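Local coordinates for protein ulvan Lyase-PL25 (Pseudoalteromonas sp. PLSV, PDB 5UAM) that cleaves ulvan, the sulfated cell-wall polysaccharide of green seaweeds, as a polysaccharide lyase of family 25 with a beta-propeller fold, at residues K352-P355 with Q356-R359. Residues are numbered along the deposited sequence; the frame is centred on the assembly and turned at random.
Sequences KVIP and QYER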
loop_
_atom_site.group_PDB
_atom_site.type_symbol
_atom_site.label_atom_id
_atom_site.label_comp_id
_atom_site.label_asym_id
_atom_site.label_seq_id
_atom_site.Cartn_x
_atom_site.Cartn_y
_atom_site.Cartn_z
ATOM N N LYS A 352 -8.129 -16.936 8.950
ATOM C CA LYS A 352 -6.760 -16.455 9.076
ATOM C C LYS A 352 -5.852 -17.250 8.154
ATOM O O LYS A 352 -5.990 -18.472 8.010
ATOM C CB LYS A 352 -6.261 -16.649 10.513
ATOM C CG LYS A 352 -6.907 -15.752 11.552
ATOM C CD LYS A 352 -6.374 -16.087 12.950
ATOM C CE LYS A 352 -6.994 -15.221 14.013
ATOM N NZ LYS A 352 -6.524 -15.664 15.362
ATOM N N VAL A 353 -4.903 -16.549 7.539
ATOM C CA VAL A 353 -3.890 -17.208 6.723
ATOM C C VAL A 353 -3.021 -18.108 7.587
ATOM O O VAL A 353 -2.836 -19.292 7.287
ATOM C CB VAL A 353 -3.052 -16.163 5.965
ATOM C CG1 VAL A 353 -1.900 -16.838 5.232
ATOM C CG2 VAL A 353 -3.921 -15.358 4.968
ATOM N N ILE A 354 -2.481 -17.566 8.675
ATOM C CA ILE A 354 -1.645 -18.330 9.600
ATOM C C ILE A 354 -2.563 -18.896 10.682
ATOM O O ILE A 354 -3.098 -18.118 11.488
ATOM C CB ILE A 354 -0.535 -17.460 10.201
ATOM C CG1 ILE A 354 0.306 -16.859 9.064
ATOM C CG2 ILE A 354 0.313 -18.324 11.137
ATOM C CD1 ILE A 354 1.397 -15.871 9.514
ATOM N N PRO A 355 -2.765 -20.211 10.743
ATOM C CA PRO A 355 -3.740 -20.762 11.691
ATOM C C PRO A 355 -3.351 -20.472 13.136
ATOM O O PRO A 355 -2.184 -20.568 13.517
ATOM C CB PRO A 355 -3.708 -22.270 11.409
ATOM C CG PRO A 355 -2.894 -22.471 10.201
ATOM C CD PRO A 355 -2.059 -21.254 9.982
ATOM N N GLN A 356 -4.350 -20.088 13.931
ATOM C CA GLN A 356 -4.210 -19.891 15.375
ATOM C C GLN A 356 -3.186 -18.821 15.754
ATOM O O GLN A 356 -2.757 -18.746 16.909
ATOM C CB GLN A 356 -3.895 -21.204 16.099
ATOM C CG GLN A 356 -5.052 -22.206 16.121
ATOM C CD GLN A 356 -5.129 -23.049 14.857
ATOM O OE1 GLN A 356 -4.131 -23.631 14.422
ATOM N NE2 GLN A 356 -6.318 -23.121 14.262
ATOM N N TYR A 357 -2.776 -17.967 14.827
ATOM C CA TYR A 357 -1.804 -16.938 15.156
ATOM C C TYR A 357 -2.541 -15.745 15.752
ATOM O O TYR A 357 -3.606 -15.353 15.273
ATOM C CB TYR A 357 -1.049 -16.540 13.888
ATOM C CG TYR A 357 0.084 -15.543 14.044
ATOM C CD1 TYR A 357 1.305 -15.887 14.657
ATOM C CD2 TYR A 357 -0.047 -14.272 13.547
ATOM C CE1 TYR A 357 2.339 -14.936 14.766
ATOM C CE2 TYR A 357 0.969 -13.341 13.652
ATOM C CZ TYR A 357 2.146 -13.665 14.247
ATOM O OH TYR A 357 3.136 -12.692 14.322
ATOM N N GLU A 358 -1.989 -15.192 16.824
ATOM C CA GLU A 358 -2.652 -14.127 17.567
ATOM C C GLU A 358 -1.843 -12.841 17.621
ATOM O O GLU A 358 -2.247 -11.909 18.329
ATOM C CB GLU A 358 -2.947 -14.581 19.005
ATOM C CG GLU A 358 -3.753 -15.870 19.113
ATOM C CD GLU A 358 -5.192 -15.720 18.649
ATOM O OE1 GLU A 358 -5.911 -16.744 18.625
ATOM O OE2 GLU A 358 -5.606 -14.588 18.304
ATOM N N ARG A 359 -0.699 -12.771 16.940
ATOM C CA ARG A 359 0.124 -11.575 16.930
ATOM C C ARG A 359 -0.112 -10.857 15.601
ATOM O O ARG A 359 -1.149 -11.053 14.958
ATOM C CB ARG A 359 1.590 -11.937 17.226
ATOM C CG ARG A 359 1.803 -12.621 18.581
ATOM C CD ARG A 359 3.280 -13.002 18.803
ATOM N NE ARG A 359 4.155 -11.827 18.852
ATOM C CZ ARG A 359 5.485 -11.873 18.766
ATOM N NH1 ARG A 359 6.107 -13.033 18.616
ATOM N NH2 ARG A 359 6.200 -10.756 18.823
HETATM O O HOH W 1 -7.270 -18.230 15.966
#
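Lys352 meets Tyr357 and Glu358 in a local surface contact round a type II beta turn, Ile354 to Tyr357, in the connection between strands 347-352 and 362-367 of the propeller. Lys352 ends strand 347-352, and the turn follows it. Its side chain is extended beyond CG, with chi2 to chi4 all near 180°, which carries the ammonium group to the backbone of Tyr357. There NZ donates to Tyr357 O at 2.9 Å, coming from above the carbonyl plane, 36° out of it. The same NZ forms a salt bridge with Glu358 OE2 at 3.3 Å, and the hydrogen bond within it is weak. The bent Glu358 side chain crosses the lysine at about a right angle. A water accepts from Lys352 NZ at 2.7 Å and donates weakly to Glu358 OE1, so it bridges the two charges. With an alanine at Lys352, Glu358 would probably lose this countercharge and Tyr357 O this donor. The turn itself is closed by a weak hydrogen bond from Tyr357 N to Ile354 O, 3.4 Å long. Gln356, third in the turn, has the positive phi (60°) of type II. Ile354 and Tyr357 lie side by side and point the same way, with Ile354 CG2 3.6 Å from Tyr357 CB. Tyr357 OH is hydrogen-bonded to Val360 O and Asn380 N, tying the loop to strand 373-381. Ile354 packs on Thr377 and Tyr379 of that strand and on Trp390 of strand 384-392, while Lys352 rests on Gln336 and Arg338 of strand 336-342. The connection thus touches two antiparallel sheets.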